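NAD(P)H dehydrogenase (quinone) (Deinococcus radiodurans, PDB 1YDG) catalyses the two-electron reduction of quinones to quinols by NADH or NADPH, using one bound FMN per subunit of a homotetramer. Local coordinates at residues T155-A169 / N181-Q193. Residues are numbered along the deposited sequence; the frame is centred on the assembly and turned at random.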
ATOM      1  N   THR B 155      19.781  -0.376  -8.450  1.00 33.54           N
ATOM      2  CA  THR B 155      20.885   0.383  -9.021  1.00 35.71           C
ATOM      3  C   THR B 155      22.279  -0.213  -8.734  1.00 38.27           C
ATOM      4  O   THR B 155      23.274   0.266  -9.289  1.00 39.05           O
ATOM      5  CB  THR B 155      20.805   1.875  -8.628  1.00 35.45           C
ATOM      6  OG1 THR B 155      20.689   2.007  -7.209  1.00 33.82           O
ATOM      7  CG2 THR B 155      19.601   2.528  -9.308  1.00 35.42           C
ATOM      8  N   ASP B 156      22.354  -1.255  -7.897  1.00 41.30           N
ATOM      9  CA  ASP B 156      23.577  -2.093  -7.782  1.00 42.92           C
ATOM     10  C   ASP B 156      23.216  -3.575  -7.966  1.00 44.97           C
ATOM     11  O   ASP B 156      22.043  -3.939  -7.886  1.00 45.69           O
ATOM     12  CB  ASP B 156      24.257  -1.872  -6.421  1.00 43.12           C
ATOM     13  CG  ASP B 156      25.771  -2.093  -6.465  1.00 42.86           C
ATOM     14  OD1 ASP B 156      26.211  -3.257  -6.595  1.00 45.34           O
ATOM     15  OD2 ASP B 156      26.528  -1.102  -6.355  1.00 44.05           O
ATOM     16  N   GLU B 157      24.207  -4.434  -8.216  1.00 47.19           N
ATOM     17  CA  GLU B 157      23.944  -5.888  -8.309  1.00 48.17           C
ATOM     18  C   GLU B 157      24.056  -6.566  -6.951  1.00 49.20           C
ATOM     19  O   GLU B 157      24.013  -7.793  -6.861  1.00 49.53           O
ATOM     20  CB  GLU B 157      24.877  -6.605  -9.301  1.00 48.51           C
ATOM     21  CG  GLU B 157      24.206  -7.815  -9.992  1.00 48.66           C
ATOM     22  CD  GLU B 157      25.187  -8.899 -10.447  1.00 49.76           C
ATOM     23  OE1 GLU B 157      26.345  -8.560 -10.813  1.00 51.95           O
ATOM     24  OE2 GLU B 157      24.787 -10.096 -10.445  1.00 51.00           O
ATOM     25  N   VAL B 158      24.211  -5.769  -5.897  1.00 50.30           N
ATOM     26  CA  VAL B 158      24.219  -6.282  -4.531  1.00 50.82           C
ATOM     27  C   VAL B 158      22.836  -6.154  -3.869  1.00 51.42           C
ATOM     28  O   VAL B 158      22.648  -6.581  -2.723  1.00 51.64           O
ATOM     29  CB  VAL B 158      25.333  -5.604  -3.697  1.00 51.08           C
ATOM     30  CG1 VAL B 158      24.807  -4.363  -2.916  1.00 50.88           C
ATOM     31  CG2 VAL B 158      25.990  -6.637  -2.789  1.00 51.60           C
ATOM     32  N   ILE B 159      21.882  -5.577  -4.606  1.00 51.81           N
ATOM     33  CA  ILE B 159      20.462  -5.605  -4.240  1.00 51.96           C
ATOM     34  C   ILE B 159      19.983  -7.037  -4.492  1.00 52.03           C
ATOM     35  O   ILE B 159      19.441  -7.688  -3.594  1.00 51.99           O
ATOM     36  CB  ILE B 159      19.593  -4.602  -5.080  1.00 52.23           C
ATOM     37  CG1 ILE B 159      20.339  -3.281  -5.344  1.00 52.76           C
ATOM     38  CG2 ILE B 159      18.257  -4.340  -4.388  1.00 52.03           C
ATOM     39  CD1 ILE B 159      21.142  -2.750  -4.169  1.00 53.47           C
ATOM     40  N   PHE B 160      20.208  -7.502  -5.726  1.00 52.09           N
ATOM     41  CA  PHE B 160      20.031  -8.900  -6.131  1.00 51.94           C
ATOM     42  C   PHE B 160      20.567  -9.823  -5.046  1.00 51.77           C
ATOM     43  O   PHE B 160      19.841 -10.662  -4.516  1.00 51.65           O
ATOM     44  CB  PHE B 160      20.806  -9.175  -7.443  1.00 52.36           C
ATOM     45  CG  PHE B 160      20.043  -8.854  -8.721  1.00 52.82           C
ATOM     46  CD1 PHE B 160      18.936  -8.003  -8.737  1.00 53.05           C
ATOM     47  CD2 PHE B 160      20.473  -9.397  -9.930  1.00 53.33           C
ATOM     48  CE1 PHE B 160      18.263  -7.718  -9.934  1.00 52.90           C
ATOM     49  CE2 PHE B 160      19.808  -9.118 -11.126  1.00 53.00           C
ATOM     50  CZ  PHE B 160      18.700  -8.271 -11.125  1.00 53.27           C
ATOM     51  N   LYS B 161      21.843  -9.640  -4.714  1.00 51.39           N
ATOM     52  CA  LYS B 161      22.547 -10.536  -3.802  1.00 50.93           C
ATOM     53  C   LYS B 161      21.997 -10.483  -2.366  1.00 50.35           C
ATOM     54  O   LYS B 161      22.096 -11.482  -1.629  1.00 50.53           O
ATOM     55  CB  LYS B 161      24.058 -10.244  -3.836  1.00 51.32           C
ATOM     56  CG  LYS B 161      24.701 -10.584  -5.185  1.00 51.69           C
ATOM     57  CD  LYS B 161      26.232 -10.486  -5.159  1.00 52.06           C
ATOM     58  CE  LYS B 161      26.736  -9.125  -5.641  1.00 52.86           C
ATOM     59  NZ  LYS B 161      26.785  -9.022  -7.133  1.00 53.70           N
ATOM     60  N   SER B 162      21.400  -9.342  -1.994  1.00 48.98           N
ATOM     61  CA  SER B 162      20.754  -9.158  -0.675  1.00 47.73           C
ATOM     62  C   SER B 162      19.345  -9.765  -0.554  1.00 46.43           C
ATOM     63  O   SER B 162      18.780  -9.797   0.543  1.00 46.71           O
ATOM     64  CB  SER B 162      20.666  -7.661  -0.328  1.00 48.09           C
ATOM     65  OG  SER B 162      19.666  -7.005  -1.106  1.00 48.82           O
ATOM     66  N   GLY B 163      18.784 -10.238  -1.668  1.00 44.53           N
ATOM     67  CA  GLY B 163      17.376 -10.666  -1.720  1.00 42.40           C
ATOM     68  C   GLY B 163      16.551  -9.792  -2.651  1.00 40.71           C
ATOM     69  O   GLY B 163      15.401 -10.122  -2.963  1.00 40.88           O
ATOM     70  N   GLY B 164      17.140  -8.675  -3.093  1.00 38.23           N
ATOM     71  CA  GLY B 164      16.512  -7.789  -4.073  1.00 35.61           C
ATOM     72  C   GLY B 164      15.378  -6.965  -3.493  1.00 33.46           C
ATOM     73  O   GLY B 164      14.204  -7.263  -3.765  1.00 33.68           O
ATOM     74  N   ASN B 165      15.693  -5.939  -2.699  1.00 29.94           N
ATOM     75  CA  ASN B 165      14.632  -5.045  -2.242  1.00 27.62           C
ATOM     76  C   ASN B 165      14.775  -3.636  -2.797  1.00 24.45           C
ATOM     77  O   ASN B 165      15.535  -2.833  -2.299  1.00 22.98           O
ATOM     78  CB  ASN B 165      14.464  -5.050  -0.721  1.00 28.00           C
ATOM     79  CG  ASN B 165      13.067  -4.532  -0.272  1.00 29.23           C
ATOM     80  OD1 ASN B 165      12.473  -3.608  -0.876  1.00 24.41           O
ATOM     81  ND2 ASN B 165      12.544  -5.142   0.804  1.00 31.27           N
ATOM     82  N   PRO B 166      13.988  -3.326  -3.831  1.00 21.67           N
ATOM     83  CA  PRO B 166      14.076  -2.038  -4.480  1.00 20.19           C
ATOM     84  C   PRO B 166      13.574  -0.879  -3.585  1.00 17.91           C
ATOM     85  O   PRO B 166      13.959   0.271  -3.784  1.00 17.23           O
ATOM     86  CB  PRO B 166      13.186  -2.226  -5.712  1.00 19.37           C
ATOM     87  CG  PRO B 166      12.199  -3.213  -5.303  1.00 20.57           C
ATOM     88  CD  PRO B 166      12.920  -4.163  -4.417  1.00 21.75           C
ATOM     89  N   TYR B 167      12.742  -1.189  -2.599  1.00 16.78           N
ATOM     90  CA  TYR B 167      12.114  -0.142  -1.777  1.00 16.61           C
ATOM     91  C   TYR B 167      13.054   0.311  -0.684  1.00 16.13           C
ATOM     92  O   TYR B 167      12.928   1.414  -0.184  1.00 15.60           O
ATOM     93  CB  TYR B 167      10.791  -0.623  -1.152  1.00 16.10           C
ATOM     94  CG  TYR B 167       9.782  -1.200  -2.126  1.00 15.97           C
ATOM     95  CD1 TYR B 167       9.011  -2.306  -1.776  1.00 16.08           C
ATOM     96  CD2 TYR B 167       9.592  -0.654  -3.396  1.00 15.99           C
ATOM     97  CE1 TYR B 167       8.093  -2.860  -2.665  1.00 16.20           C
ATOM     98  CE2 TYR B 167       8.643  -1.208  -4.299  1.00 12.83           C
ATOM     99  CZ  TYR B 167       7.914  -2.300  -3.920  1.00 15.41           C
ATOM    100  OH  TYR B 167       6.985  -2.857  -4.769  1.00 17.07           O
ATOM    101  N   GLY B 168      13.999  -0.550  -0.327  1.00 16.20           N
ATOM    102  CA  GLY B 168      14.922  -0.280   0.755  1.00 17.62           C
ATOM    103  C   GLY B 168      15.441  -1.566   1.366  1.00 17.54           C
ATOM    104  O   GLY B 168      14.821  -2.615   1.262  1.00 16.94           O
ATOM    105  N   ALA B 169      16.587  -1.470   2.017  1.00 19.31           N
ATOM    106  CA  ALA B 169      17.217  -2.627   2.660  1.00 20.89           C
ATOM    107  C   ALA B 169      16.239  -3.264   3.629  1.00 22.01           C
ATOM    108  O   ALA B 169      15.553  -2.569   4.379  1.00 21.75           O
ATOM    109  CB  ALA B 169      18.498  -2.211   3.392  1.00 20.40           C
ATOM    110  N   ASN B 181      25.605  -9.417   2.089  1.00 37.45           N
ATOM    111  CA  ASN B 181      24.669  -8.977   1.060  1.00 36.50           C
ATOM    112  C   ASN B 181      23.735  -7.885   1.601  1.00 34.72           C
ATOM    113  O   ASN B 181      23.495  -6.860   0.950  1.00 33.61           O
ATOM    114  CB  ASN B 181      23.846 -10.164   0.543  1.00 37.07           C
ATOM    115  CG  ASN B 181      24.678 -11.447   0.394  1.00 40.61           C
ATOM    116  OD1 ASN B 181      25.487 -11.579  -0.543  1.00 43.81           O
ATOM    117  ND2 ASN B 181      24.484 -12.399   1.329  1.00 42.49           N
ATOM    118  N   ASP B 182      23.216  -8.125   2.803  1.00 33.08           N
ATOM    119  CA  ASP B 182      22.447  -7.117   3.528  1.00 31.78           C
ATOM    120  C   ASP B 182      23.269  -5.860   3.806  1.00 30.15           C
ATOM    121  O   ASP B 182      22.776  -4.750   3.626  1.00 29.33           O
ATOM    122  CB  ASP B 182      21.875  -7.708   4.820  1.00 31.81           C
ATOM    123  CG  ASP B 182      20.771  -8.729   4.552  1.00 33.05           C
ATOM    124  OD1 ASP B 182      20.141  -8.671   3.465  1.00 35.70           O
ATOM    125  OD2 ASP B 182      20.521  -9.587   5.422  1.00 34.73           O
ATOM    126  N   ARG B 183      24.525  -6.038   4.195  1.00 28.50           N
ATOM    127  CA  ARG B 183      25.409  -4.917   4.505  1.00 27.78           C
ATOM    128  C   ARG B 183      25.768  -4.102   3.275  1.00 26.24           C
ATOM    129  O   ARG B 183      25.857  -2.889   3.347  1.00 24.97           O
ATOM    130  CB  ARG B 183      26.679  -5.406   5.207  1.00 27.66           C
ATOM    131  CG  ARG B 183      26.389  -6.015   6.572  1.00 28.12           C
ATOM    132  CD  ARG B 183      27.646  -6.378   7.348  1.00 29.65           C
ATOM    133  NE  ARG B 183      27.336  -6.939   8.671  1.00 30.35           N
ATOM    134  CZ  ARG B 183      26.957  -6.238   9.742  1.00 33.12           C
ATOM    135  NH1 ARG B 183      26.804  -4.911   9.688  1.00 33.61           N
ATOM    136  NH2 ARG B 183      26.707  -6.874  10.889  1.00 33.03           N
ATOM    137  N   ALA B 184      25.967  -4.773   2.148  1.00 25.34           N
ATOM    138  CA  ALA B 184      26.290  -4.081   0.889  1.00 24.52           C
ATOM    139  C   ALA B 184      25.078  -3.354   0.332  1.00 23.49           C
ATOM    140  O   ALA B 184      25.199  -2.300  -0.294  1.00 24.31           O
ATOM    141  CB  ALA B 184      26.808  -5.087  -0.125  1.00 24.90           C
ATOM    142  N   SER B 185      23.908  -3.922   0.584  1.00 21.94           N
ATOM    143  CA  SER B 185      22.640  -3.319   0.214  1.00 21.23           C
ATOM    144  C   SER B 185      22.464  -1.973   0.930  1.00 19.93           C
ATOM    145  O   SER B 185      22.199  -0.938   0.302  1.00 19.57           O
ATOM    146  CB  SER B 185      21.517  -4.287   0.569  1.00 21.25           C
ATOM    147  OG  SER B 185      20.338  -3.996  -0.138  1.00 23.09           O
ATOM    148  N   ILE B 186      22.673  -1.989   2.244  1.00 18.89           N
ATOM    149  CA  ILE B 186      22.580  -0.785   3.061  1.00 18.54           C
ATOM    150  C   ILE B 186      23.590   0.258   2.590  1.00 18.15           C
ATOM    151  O   ILE B 186      23.224   1.405   2.367  1.00 16.83           O
ATOM    152  CB  ILE B 186      22.802  -1.130   4.561  1.00 18.34           C
ATOM    153  CG1 ILE B 186      21.622  -1.942   5.091  1.00 17.19           C
ATOM    154  CG2 ILE B 186      23.008   0.122   5.399  1.00 18.38           C
ATOM    155  CD1 ILE B 186      21.964  -2.800   6.284  1.00 17.72           C
ATOM    156  N   ARG B 187      24.850  -0.154   2.422  1.00 18.05           N
ATOM    157  CA  ARG B 187      25.920   0.768   2.004  1.00 19.23           C
ATOM    158  C   ARG B 187      25.590   1.512   0.714  1.00 18.26           C
ATOM    159  O   ARG B 187      25.803   2.726   0.598  1.00 19.36           O
ATOM    160  CB  ARG B 187      27.253   0.021   1.819  1.00 19.39           C
ATOM    161  CG  ARG B 187      27.886  -0.525   3.103  1.00 21.81           C
ATOM    162  CD  ARG B 187      29.397  -0.880   2.938  1.00 23.60           C
ATOM    163  NE  ARG B 187      29.673  -2.018   2.038  1.00 26.65           N
ATOM    164  CZ  ARG B 187      29.695  -3.310   2.393  1.00 28.57           C
ATOM    165  NH1 ARG B 187      29.429  -3.694   3.637  1.00 29.56           N
ATOM    166  NH2 ARG B 187      29.973  -4.240   1.488  1.00 29.50           N
ATOM    167  N   HIS B 188      25.096   0.776  -0.270  1.00 18.11           N
ATOM    168  CA  HIS B 188      24.775   1.345  -1.572  1.00 17.52           C
ATOM    169  C   HIS B 188      23.609   2.319  -1.477  1.00 16.59           C
ATOM    170  O   HIS B 188      23.664   3.432  -2.032  1.00 15.96           O
ATOM    171  CB  HIS B 188      24.461   0.238  -2.586  1.00 18.06           C
ATOM    172  CG  HIS B 188      23.872   0.751  -3.867  1.00 19.86           C
ATOM    173  ND1 HIS B 188      24.620   1.428  -4.810  1.00 24.08           N
ATOM    174  CD2 HIS B 188      22.599   0.732  -4.336  1.00 22.65           C
ATOM    175  CE1 HIS B 188      23.834   1.789  -5.814  1.00 24.94           C
ATOM    176  NE2 HIS B 188      22.605   1.371  -5.553  1.00 23.61           N
ATOM    177  N   GLN B 189      22.566   1.892  -0.776  1.00 15.92           N
ATOM    178  CA  GLN B 189      21.384   2.739  -0.532  1.00 15.99           C
ATOM    179  C   GLN B 189      21.764   4.108   0.019  1.00 15.72           C
ATOM    180  O   GLN B 189      21.289   5.126  -0.477  1.00 15.39           O
ATOM    181  CB  GLN B 189      20.414   2.063   0.419  1.00 15.52           C
ATOM    182  CG  GLN B 189      19.131   2.867   0.665  1.00 15.61           C
ATOM    183  CD  GLN B 189      18.146   2.150   1.539  1.00 15.54           C
ATOM    184  OE1 GLN B 189      18.068   0.920   1.525  1.00 14.15           O
ATOM    185  NE2 GLN B 189      17.357   2.918   2.313  1.00 15.70           N
ATOM    186  N   VAL B 190      22.630   4.110   1.026  1.00 16.06           N
ATOM    187  CA  VAL B 190      23.043   5.331   1.709  1.00 16.23           C
ATOM    188  C   VAL B 190      24.014   6.130   0.843  1.00 16.67           C
ATOM    189  O   VAL B 190      23.859   7.332   0.701  1.00 16.08           O
ATOM    190  CB  VAL B 190      23.676   5.019   3.084  1.00 16.48           C
ATOM    191  CG1 VAL B 190      24.192   6.307   3.773  1.00 15.51           C
ATOM    192  CG2 VAL B 190      22.664   4.307   4.003  1.00 16.08           C
ATOM    193  N   ARG B 191      25.001   5.455   0.246  1.00 17.43           N
ATOM    194  CA  ARG B 191      25.978   6.120  -0.608  1.00 18.04           C
ATOM    195  C   ARG B 191      25.242   6.834  -1.755  1.00 17.13           C
ATOM    196  O   ARG B 191      25.498   7.988  -2.075  1.00 16.64           O
ATOM    197  CB  ARG B 191      27.011   5.092  -1.114  1.00 18.44           C
ATOM    198  CG  ARG B 191      27.964   5.562  -2.205  1.00 20.27           C
ATOM    199  CD  ARG B 191      29.006   4.478  -2.548  1.00 23.14           C
ATOM    200  NE  ARG B 191      28.379   3.341  -3.239  1.00 28.01           N
ATOM    201  CZ  ARG B 191      28.302   2.076  -2.791  1.00 29.40           C
ATOM    202  NH1 ARG B 191      28.842   1.700  -1.628  1.00 31.26           N
ATOM    203  NH2 ARG B 191      27.682   1.160  -3.539  1.00 30.76           N
ATOM    204  N   ARG B 192      24.293   6.131  -2.341  1.00 16.93           N
ATOM    205  CA  ARG B 192      23.512   6.668  -3.432  1.00 16.63           C
ATOM    206  C   ARG B 192      22.692   7.874  -3.002  1.00 15.51           C
ATOM    207  O   ARG B 192      22.656   8.880  -3.700  1.00 15.03           O
ATOM    208  CB  ARG B 192      22.607   5.567  -3.949  1.00 16.62           C
ATOM    209  CG  ARG B 192      21.550   6.031  -4.884  1.00 18.24           C
ATOM    210  CD  ARG B 192      20.746   4.820  -5.378  1.00 19.13           C
ATOM    211  NE  ARG B 192      19.502   5.285  -5.964  1.00 21.02           N
ATOM    212  CZ  ARG B 192      19.409   5.827  -7.164  1.00 21.34           C
ATOM    213  NH1 ARG B 192      20.492   5.961  -7.925  1.00 23.76           N
ATOM    214  NH2 ARG B 192      18.233   6.241  -7.605  1.00 21.52           N
ATOM    215  N   GLN B 193      22.023   7.763  -1.860  1.00 14.64           N
ATOM    216  CA  GLN B 193      21.225   8.878  -1.344  1.00 14.66           C
ATOM    217  C   GLN B 193      22.068  10.116  -1.057  1.00 14.46           C
ATOM    218  O   GLN B 193      21.645  11.238  -1.348  1.00 14.46           O
ATOM    219  CB  GLN B 193      20.437   8.457  -0.100  1.00 14.41           C
ATOM    220  CG  GLN B 193      19.634   9.597   0.535  1.00 13.84           C
ATOM    221  CD  GLN B 193      18.669   9.134   1.583  1.00 12.36           C
ATOM    222  OE1 GLN B 193      18.561   7.948   1.851  1.00 10.84           O
ATOM    223  NE2 GLN B 193      17.946  10.082   2.195  1.00 11.70           N
TER
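T155 meets the edge of the H188 ring and D156 one face. With CG anti to the backbone N (chi1 169°), the imidazole leaves helix 181-193 toward T155 and D156, just before helix 157-162, and its NE2 donates to T155 OG1 at 2.6 Å; the oxygen lies 3° out of the ring plane, so this is an edge-on bond. T155 OG1 also bonds to the P152 carbonyl, while D156 CB sits 3.5 Å from the H188 ring centroid, almost on the ring normal, a CH-pi contact. Replacing H188 by an alanine would remove the ring, which would probably cost T155 OG1 its donor across the contact, leaving it the P152 bond, and leave a gap where D156 CB now meets the ring face.

Further in, the packing is close and two hydrogen bonds cross. S185 OG donates to S162 OG at 3.2 Å, and S162 OG donates to I159 O (2.6 Å). The extended Q189 side chain accepts from A169 N through OE1 (2.9 Å, N-H...O 159°), in the carbonyl plane, while its NE2 bonds to S119 and A120 of strand 117-124. A169 CB meets I186 CG1 at 3.6 Å.

The outer side is looser: D156 OD2 and R191 NH2 form only a long salt bridge, 3.8 Å, and the exposed K161 turns its amine back to the E157 carbonyl.

The short, weakly bonded helix 157-162, capped by D156 and ended by a Schellman motif at G163, runs roughly antiparallel (143°) to the 181-193 part of helix 180-204, which packs through I186 and Q189 on M121 of strand 117-124, in the parallel core of the flavodoxin-like fold.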